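Local coordinates for protein TssK (Serratia sp. FS14, PDB 5Y0E) that probably serves as a trimeric baseplate component of the bacterial type VI secretion system, linking the baseplate to the membrane complex, at residues 209-214 with 243-248; 238-243 with 271-276. One frame throughout, in Å; residues are numbered along the deposited sequence.

Interaction 1: 209-214 with 243-248; sequences LLQQRS and RHLGQV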
ATOM      1  N   LEU A 209     -16.443  -7.876   0.189  1.00 37.45           N
ATOM      2  CA  LEU A 209     -16.610  -8.055   1.613  1.00 36.24           C
ATOM      3  C   LEU A 209     -16.502  -6.721   2.325  1.00 37.55           C
ATOM      4  O   LEU A 209     -17.368  -6.360   3.132  1.00 37.11           O
ATOM      5  CB  LEU A 209     -15.579  -9.048   2.132  1.00 35.64           C
ATOM      6  CG  LEU A 209     -15.818  -9.551   3.553  1.00 44.26           C
ATOM      7  CD1 LEU A 209     -17.252 -10.055   3.774  1.00 44.33           C
ATOM      8  CD2 LEU A 209     -14.862 -10.659   3.807  1.00 39.80           C
ATOM      9  N   LEU A 210     -15.468  -5.946   2.003  1.00 35.73           N
ATOM     10  CA  LEU A 210     -15.328  -4.670   2.673  1.00 32.50           C
ATOM     11  C   LEU A 210     -16.489  -3.748   2.348  1.00 35.75           C
ATOM     12  O   LEU A 210     -16.925  -2.982   3.206  1.00 36.33           O
ATOM     13  CB  LEU A 210     -14.002  -4.030   2.318  1.00 30.70           C
ATOM     14  CG  LEU A 210     -12.794  -4.829   2.758  1.00 31.72           C
ATOM     15  CD1 LEU A 210     -11.536  -4.217   2.198  1.00 32.68           C
ATOM     16  CD2 LEU A 210     -12.721  -4.916   4.256  1.00 32.18           C
ATOM     17  N   GLN A 211     -17.044  -3.830   1.147  1.00 36.01           N
ATOM     18  CA  GLN A 211     -18.202  -2.994   0.885  1.00 36.57           C
ATOM     19  C   GLN A 211     -19.399  -3.469   1.687  1.00 38.25           C
ATOM     20  O   GLN A 211     -20.185  -2.655   2.176  1.00 39.12           O
ATOM     21  CB  GLN A 211     -18.511  -2.957  -0.604  1.00 35.12           C
ATOM     22  CG  GLN A 211     -17.486  -2.170  -1.400  1.00 35.62           C
ATOM     23  CD  GLN A 211     -17.448  -2.570  -2.846  1.00 39.62           C
ATOM     24  OE1 GLN A 211     -17.935  -3.630  -3.212  1.00 41.89           O
ATOM     25  NE2 GLN A 211     -16.858  -1.735  -3.675  1.00 40.03           N
ATOM     26  N   GLN A 212     -19.532  -4.779   1.861  1.00 36.64           N
ATOM     27  CA  GLN A 212     -20.667  -5.295   2.605  1.00 38.02           C
ATOM     28  C   GLN A 212     -20.574  -4.904   4.076  1.00 38.44           C
ATOM     29  O   GLN A 212     -21.518  -4.344   4.640  1.00 37.96           O
ATOM     30  CB  GLN A 212     -20.760  -6.804   2.412  1.00 37.66           C
ATOM     31  CG  GLN A 212     -21.219  -7.191   1.023  1.00 38.85           C
ATOM     32  CD  GLN A 212     -20.732  -8.556   0.561  1.00 40.95           C
ATOM     33  OE1 GLN A 212     -20.072  -9.270   1.286  1.00 45.93           O
ATOM     34  NE2 GLN A 212     -21.065  -8.914  -0.659  1.00 47.84           N
ATOM     35  N   ARG A 213     -19.425  -5.126   4.698  1.00 36.35           N
ATOM     36  CA  ARG A 213     -19.354  -4.871   6.125  1.00 38.53           C
ATOM     37  C   ARG A 213     -19.404  -3.388   6.414  1.00 37.98           C
ATOM     38  O   ARG A 213     -19.960  -2.960   7.430  1.00 42.42           O
ATOM     39  CB  ARG A 213     -18.092  -5.499   6.716  1.00 35.49           C
ATOM     40  CG  ARG A 213     -18.081  -7.013   6.647  1.00 35.34           C
ATOM     41  CD  ARG A 213     -19.381  -7.595   7.070  1.00 37.40           C
ATOM     42  NE  ARG A 213     -19.777  -7.171   8.399  1.00 38.73           N
ATOM     43  CZ  ARG A 213     -21.039  -6.966   8.761  1.00 43.48           C
ATOM     44  NH1 ARG A 213     -22.021  -7.137   7.887  1.00 40.59           N
ATOM     45  NH2 ARG A 213     -21.308  -6.556   9.991  1.00 39.39           N
ATOM     46  N   SER A 214     -18.828  -2.595   5.528  1.00 40.40           N
ATOM     47  CA  SER A 214     -18.880  -1.148   5.649  1.00 39.08           C
ATOM     48  C   SER A 214     -20.310  -0.631   5.620  1.00 38.98           C
ATOM     49  O   SER A 214     -20.699   0.218   6.423  1.00 39.56           O
ATOM     50  CB  SER A 214     -18.084  -0.544   4.508  1.00 39.33           C
ATOM     51  OG  SER A 214     -17.634   0.714   4.872  1.00 48.23           O
ATOM     52  N   ARG A 243     -10.351   2.319   6.065  1.00 32.94           N
ATOM     53  CA  ARG A 243      -9.016   2.481   5.510  1.00 31.73           C
ATOM     54  C   ARG A 243      -8.775   1.546   4.334  1.00 34.00           C
ATOM     55  O   ARG A 243      -8.168   1.940   3.336  1.00 35.36           O
ATOM     56  CB  ARG A 243      -7.959   2.235   6.581  1.00 31.04           C
ATOM     57  CG  ARG A 243      -6.556   2.261   6.019  1.00 30.11           C
ATOM     58  CD  ARG A 243      -5.529   1.605   6.887  1.00 33.76           C
ATOM     59  NE  ARG A 243      -5.813   1.800   8.302  1.00 42.34           N
ATOM     60  CZ  ARG A 243      -5.275   1.088   9.283  1.00 41.24           C
ATOM     61  NH1 ARG A 243      -4.421   0.140   8.998  1.00 41.37           N
ATOM     62  NH2 ARG A 243      -5.597   1.321  10.547  1.00 39.80           N
ATOM     63  N   HIS A 244      -9.231   0.307   4.434  1.00 33.50           N
ATOM     64  CA  HIS A 244      -8.971  -0.682   3.407  1.00 30.74           C
ATOM     65  C   HIS A 244      -9.961  -0.636   2.248  1.00 33.47           C
ATOM     66  O   HIS A 244      -9.668  -1.168   1.185  1.00 35.34           O
ATOM     67  CB  HIS A 244      -8.925  -2.065   4.062  1.00 32.72           C
ATOM     68  CG  HIS A 244      -7.738  -2.244   4.942  1.00 30.22           C
ATOM     69  ND1 HIS A 244      -7.753  -1.935   6.278  1.00 33.19           N
ATOM     70  CD2 HIS A 244      -6.475  -2.633   4.664  1.00 31.23           C
ATOM     71  CE1 HIS A 244      -6.556  -2.141   6.792  1.00 31.21           C
ATOM     72  NE2 HIS A 244      -5.761  -2.558   5.830  1.00 31.27           N
ATOM     73  N   LEU A 245     -11.120  -0.012   2.423  1.00 33.59           N
ATOM     74  CA  LEU A 245     -11.936   0.354   1.274  1.00 32.36           C
ATOM     75  C   LEU A 245     -11.118   1.128   0.245  1.00 36.89           C
ATOM     76  O   LEU A 245     -11.199   0.870  -0.965  1.00 34.63           O
ATOM     77  CB  LEU A 245     -13.115   1.194   1.731  1.00 34.45           C
ATOM     78  CG  LEU A 245     -14.410   0.475   2.063  1.00 36.32           C
ATOM     79  CD1 LEU A 245     -15.486   1.504   2.340  1.00 35.87           C
ATOM     80  CD2 LEU A 245     -14.809  -0.415   0.922  1.00 31.47           C
ATOM     81  N   GLY A 246     -10.297   2.048   0.714  1.00 32.56           N
ATOM     82  CA  GLY A 246      -9.507   2.844  -0.180  1.00 34.07           C
ATOM     83  C   GLY A 246      -8.329   2.076  -0.691  1.00 32.04           C
ATOM     84  O   GLY A 246      -8.004   2.144  -1.866  1.00 37.74           O
ATOM     85  N   GLN A 247      -7.698   1.329   0.199  1.00 33.19           N
ATOM     86  CA  GLN A 247      -6.532   0.543  -0.166  1.00 35.09           C
ATOM     87  C   GLN A 247      -6.863  -0.457  -1.251  1.00 36.04           C
ATOM     88  O   GLN A 247      -6.107  -0.602  -2.212  1.00 41.31           O
ATOM     89  CB  GLN A 247      -5.978  -0.174   1.058  1.00 33.17           C
ATOM     90  CG  GLN A 247      -4.550  -0.582   0.943  1.00 35.75           C
ATOM     91  CD  GLN A 247      -4.112  -1.534   2.030  1.00 35.44           C
ATOM     92  OE1 GLN A 247      -4.369  -2.713   1.940  1.00 42.56           O
ATOM     93  NE2 GLN A 247      -3.437  -1.036   3.049  1.00 35.20           N
ATOM     94  N   VAL A 248      -7.990  -1.147  -1.118  1.00 34.40           N
ATOM     95  CA  VAL A 248      -8.300  -2.214  -2.051  1.00 34.64           C
ATOM     96  C   VAL A 248      -8.853  -1.632  -3.333  1.00 37.14           C
ATOM     97  O   VAL A 248      -8.587  -2.152  -4.416  1.00 37.99           O
ATOM     98  CB  VAL A 248      -9.252  -3.254  -1.415  1.00 34.61           C
ATOM     99  CG1 VAL A 248     -10.684  -2.824  -1.449  1.00 35.26           C
ATOM    100  CG2 VAL A 248      -9.134  -4.581  -2.099  1.00 33.88           C
TER
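In the bundle of long helices in the middle of the chain, L210 and L245 bring helix 197-222 against helix 229-253. The two helices follow one another in sequence and run nearly antiparallel; the axes of segments 209-214 and 243-248 approach to 9.8 Å, with 154° between their directions. The contact is made mainly by methyl groups, two resting on polar oxygens, with no hydrogen bond between the segments, and each leucine uses its two ends differently. L210 has CG anti to the carbonyl carbon (chi1 -62°), while CD1 reaches over the turn that begins at H244. There, L210 CD1 lies 3.7 Å from the carbonyl oxygen H244 O, which accepts the backbone bond from V248 N. The same methyl touches H244 CB and comes within 4.0 Å of V248 CG1, so it rests on backbone and side chain of one helical turn. L245 answers from the other helix with a forked end. Its CD2 touches two consecutive residues, 4.0 Å from L210 CB and from Q211 CG. Its CD1 is turned toward the next turn of helix 197-222, 3.4 Å from S214 OG. That hydroxyl also makes a weak hydrogen bond with N242 OD1, a polar link beside the leucines. The H244 imidazole leads away from this interface; its ND1 bonds to L240 O and its ring stacks with F269 of helix 259-273. The contact lies near a subunit boundary, where L245 packs on P282 of the second subunit. A leucine pair packed between sequential, nearly antiparallel helices is characteristic of an up-and-down helical bundle.

Interaction 2: 238-243 with 271-276; sequences LQLINR and TELASF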
ATOM      1  N   LEU A 238     -15.051  -0.485  11.953  1.00 34.84           N
ATOM      2  CA  LEU A 238     -15.466   0.220  10.757  1.00 36.91           C
ATOM      3  C   LEU A 238     -14.358   1.148  10.253  1.00 35.03           C
ATOM      4  O   LEU A 238     -14.089   1.212   9.055  1.00 34.64           O
ATOM      5  CB  LEU A 238     -16.745   0.987  11.048  1.00 35.70           C
ATOM      6  CG  LEU A 238     -17.299   1.868   9.932  1.00 36.78           C
ATOM      7  CD1 LEU A 238     -17.616   1.075   8.669  1.00 35.72           C
ATOM      8  CD2 LEU A 238     -18.516   2.564  10.411  1.00 35.10           C
ATOM      9  N   GLN A 239     -13.686   1.840  11.163  1.00 37.45           N
ATOM     10  CA  GLN A 239     -12.516   2.617  10.797  1.00 38.02           C
ATOM     11  C   GLN A 239     -11.504   1.783  10.059  1.00 36.16           C
ATOM     12  O   GLN A 239     -10.944   2.222   9.052  1.00 40.50           O
ATOM     13  CB  GLN A 239     -11.854   3.175  12.028  1.00 34.61           C
ATOM     14  CG  GLN A 239     -11.947   4.586  12.161  1.00 37.60           C
ATOM     15  CD  GLN A 239     -11.594   4.991  13.543  1.00 43.93           C
ATOM     16  OE1 GLN A 239     -12.445   4.956  14.426  1.00 43.12           O
ATOM     17  NE2 GLN A 239     -10.343   5.396  13.755  1.00 41.24           N
ATOM     18  N   LEU A 240     -11.205   0.602  10.598  1.00 34.45           N
ATOM     19  CA  LEU A 240     -10.214  -0.262   9.985  1.00 31.20           C
ATOM     20  C   LEU A 240     -10.705  -0.775   8.652  1.00 32.80           C
ATOM     21  O   LEU A 240      -9.933  -0.879   7.705  1.00 36.22           O
ATOM     22  CB  LEU A 240      -9.878  -1.417  10.910  1.00 30.61           C
ATOM     23  CG  LEU A 240      -8.839  -2.410  10.387  1.00 32.63           C
ATOM     24  CD1 LEU A 240      -7.488  -1.801  10.373  1.00 31.46           C
ATOM     25  CD2 LEU A 240      -8.833  -3.656  11.222  1.00 27.96           C
ATOM     26  N   ILE A 241     -11.990  -1.085   8.564  1.00 32.29           N
ATOM     27  CA  ILE A 241     -12.588  -1.432   7.289  1.00 31.95           C
ATOM     28  C   ILE A 241     -12.508  -0.254   6.317  1.00 32.43           C
ATOM     29  O   ILE A 241     -12.215  -0.430   5.136  1.00 32.72           O
ATOM     30  CB  ILE A 241     -14.031  -1.916   7.527  1.00 34.17           C
ATOM     31  CG1 ILE A 241     -14.007  -3.208   8.345  1.00 32.36           C
ATOM     32  CG2 ILE A 241     -14.774  -2.131   6.261  1.00 29.61           C
ATOM     33  CD1 ILE A 241     -15.357  -3.708   8.738  1.00 31.96           C
ATOM     34  N   ASN A 242     -12.718   0.962   6.806  1.00 32.25           N
ATOM     35  CA  ASN A 242     -12.781   2.113   5.911  1.00 36.51           C
ATOM     36  C   ASN A 242     -11.426   2.426   5.291  1.00 32.15           C
ATOM     37  O   ASN A 242     -11.347   2.735   4.107  1.00 33.07           O
ATOM     38  CB  ASN A 242     -13.337   3.313   6.653  1.00 31.28           C
ATOM     39  CG  ASN A 242     -14.830   3.271   6.754  1.00 35.38           C
ATOM     40  OD1 ASN A 242     -15.478   2.592   5.988  1.00 36.15           O
ATOM     41  ND2 ASN A 242     -15.384   4.017   7.681  1.00 35.70           N
ATOM     42  N   ARG A 243     -10.351   2.319   6.065  1.00 32.94           N
ATOM     43  CA  ARG A 243      -9.016   2.481   5.510  1.00 31.73           C
ATOM     44  C   ARG A 243      -8.775   1.546   4.334  1.00 34.00           C
ATOM     45  O   ARG A 243      -8.168   1.940   3.336  1.00 35.36           O
ATOM     46  CB  ARG A 243      -7.959   2.235   6.581  1.00 31.04           C
ATOM     47  CG  ARG A 243      -6.556   2.261   6.019  1.00 30.11           C
ATOM     48  CD  ARG A 243      -5.529   1.605   6.887  1.00 33.76           C
ATOM     49  NE  ARG A 243      -5.813   1.800   8.302  1.00 42.34           N
ATOM     50  CZ  ARG A 243      -5.275   1.088   9.283  1.00 41.24           C
ATOM     51  NH1 ARG A 243      -4.421   0.140   8.998  1.00 41.37           N
ATOM     52  NH2 ARG A 243      -5.597   1.321  10.547  1.00 39.80           N
ATOM     53  N   THR A 271      -3.041  -8.757  10.853  1.00 43.36           N
ATOM     54  CA  THR A 271      -2.535  -8.731  12.211  1.00 29.55           C
ATOM     55  C   THR A 271      -3.200  -7.655  13.053  1.00 32.03           C
ATOM     56  O   THR A 271      -3.316  -7.823  14.263  1.00 34.27           O
ATOM     57  CB  THR A 271      -1.023  -8.574  12.220  1.00 33.92           C
ATOM     58  OG1 THR A 271      -0.651  -7.281  11.749  1.00 32.30           O
ATOM     59  CG2 THR A 271      -0.396  -9.652  11.388  1.00 28.13           C
ATOM     60  N   GLU A 272      -3.660  -6.560  12.456  1.00 32.41           N
ATOM     61  CA  GLU A 272      -4.439  -5.616  13.249  1.00 34.61           C
ATOM     62  C   GLU A 272      -5.850  -6.145  13.512  1.00 32.32           C
ATOM     63  O   GLU A 272      -6.447  -5.837  14.536  1.00 31.99           O
ATOM     64  CB  GLU A 272      -4.491  -4.245  12.567  1.00 37.03           C
ATOM     65  CG  GLU A 272      -5.047  -3.118  13.427  1.00 35.69           C
ATOM     66  CD  GLU A 272      -5.007  -1.735  12.756  1.00 42.63           C
ATOM     67  OE1 GLU A 272      -5.842  -0.894  13.101  1.00 44.47           O
ATOM     68  OE2 GLU A 272      -4.137  -1.468  11.901  1.00 41.72           O
ATOM     69  N   LEU A 273      -6.385  -6.940  12.603  1.00 33.26           N
ATOM     70  CA  LEU A 273      -7.710  -7.508  12.796  1.00 34.95           C
ATOM     71  C   LEU A 273      -7.745  -8.497  13.967  1.00 30.52           C
ATOM     72  O   LEU A 273      -8.739  -8.567  14.684  1.00 32.87           O
ATOM     73  CB  LEU A 273      -8.144  -8.149  11.484  1.00 37.18           C
ATOM     74  CG  LEU A 273      -9.589  -8.489  11.192  1.00 35.55           C
ATOM     75  CD1 LEU A 273     -10.430  -7.341  11.527  1.00 28.08           C
ATOM     76  CD2 LEU A 273      -9.726  -8.854   9.739  1.00 29.65           C
ATOM     77  N   ALA A 274      -6.653  -9.216  14.201  1.00 32.70           N
ATOM     78  CA  ALA A 274      -6.516 -10.071  15.371  1.00 30.86           C
ATOM     79  C   ALA A 274      -6.836  -9.347  16.664  1.00 34.95           C
ATOM     80  O   ALA A 274      -7.240  -9.983  17.629  1.00 36.77           O
ATOM     81  CB  ALA A 274      -5.104 -10.637  15.451  1.00 28.15           C
ATOM     82  N   SER A 275      -6.686  -8.031  16.698  1.00 34.52           N
ATOM     83  CA  SER A 275      -7.103  -7.275  17.863  1.00 32.65           C
ATOM     84  C   SER A 275      -8.540  -7.566  18.230  1.00 33.15           C
ATOM     85  O   SER A 275      -8.891  -7.592  19.414  1.00 31.16           O
ATOM     86  CB  SER A 275      -6.913  -5.793  17.603  1.00 33.58           C
ATOM     87  OG  SER A 275      -5.547  -5.496  17.408  1.00 36.81           O
ATOM     88  N   PHE A 276      -9.372  -7.816  17.239  1.00 33.26           N
ATOM     89  CA  PHE A 276     -10.785  -8.035  17.459  1.00 32.00           C
ATOM     90  C   PHE A 276     -11.143  -9.498  17.664  1.00 32.18           C
ATOM     91  O   PHE A 276     -12.305  -9.811  17.848  1.00 31.41           O
ATOM     92  CB  PHE A 276     -11.556  -7.431  16.292  1.00 29.80           C
ATOM     93  CG  PHE A 276     -11.281  -5.979  16.121  1.00 35.60           C
ATOM     94  CD1 PHE A 276     -10.231  -5.540  15.322  1.00 34.37           C
ATOM     95  CD2 PHE A 276     -12.011  -5.037  16.805  1.00 36.11           C
ATOM     96  CE1 PHE A 276      -9.954  -4.222  15.210  1.00 33.50           C
ATOM     97  CE2 PHE A 276     -11.718  -3.696  16.664  1.00 36.59           C
ATOM     98  CZ  PHE A 276     -10.703  -3.301  15.876  1.00 34.80           C
TER
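The R243 guanidinium carries L240 CD1 on one face, 3.5 Å above the plane and displaced from the centre of the group, and meets E272 OE2 at its edge. The F276 ring, by contrast, has L273 O at its edge, in plane. These groups join helix 229-253 to segment 271-276, which starts on helix 259-273, within the central helical bundle. R243 and E272 approach tip to tip, forming a salt bridge in which R243 NH1 is 3.3 Å from E272 OE2. The supporting hydrogen bonds are weak: the one from NH1 has an N-H...O angle of 151°, and R243 NH2 lies 3.4 Å from both E272 OE1 and OE2. Guanidinium and carboxylate planes are turned 44° apart, well away from coplanar, in keeping with the weak bonds. E272 reaches across with CG anti to its backbone N and an extended chain, whereas the R243 chain bends at chi3 (-35°), which places NE. Both charges have stronger partners across subunit boundaries. R243 NE forms a salt bridge with E272 of the second subunit, and E272 OE2 receives the corresponding one from R243 of the third, giving a cyclic Arg-Glu network through the trimer. The arginine NH2 groups of the three subunits also come close together, and the carboxylates would be expected to offset their mutual repulsion. L240 lies beneath this polar cluster, its side chain running antiparallel alongside that of E272, with its CD1 3.3 Å from E272 OE1. One leucine thus borders both the charges and the apolar layer: L240 CD2 is 4.0 Å from L273 CD1 and 4.2 Å from F276 CE1, the latter approached obliquely.

Interactions 1 and 2 have centres 10 Å apart and use successive turns of one element, helix 229-253, with R243 belonging to both. Along the chain their segments alternate, in the order 209-214, 238-243, 243-248 and 271-276: the earlier part of helix 229-253 packs on the following helix 259-273 and the later part on the preceding helix 197-222, so the connections cross. The contacts also touch through the packing of I241 against L210 and R213. Both lie against the second subunit, interaction 1 with side chains packed on it and interaction 2 also through its charged pair. Together they connect packing of the helical bundle with assembly of the three subunits.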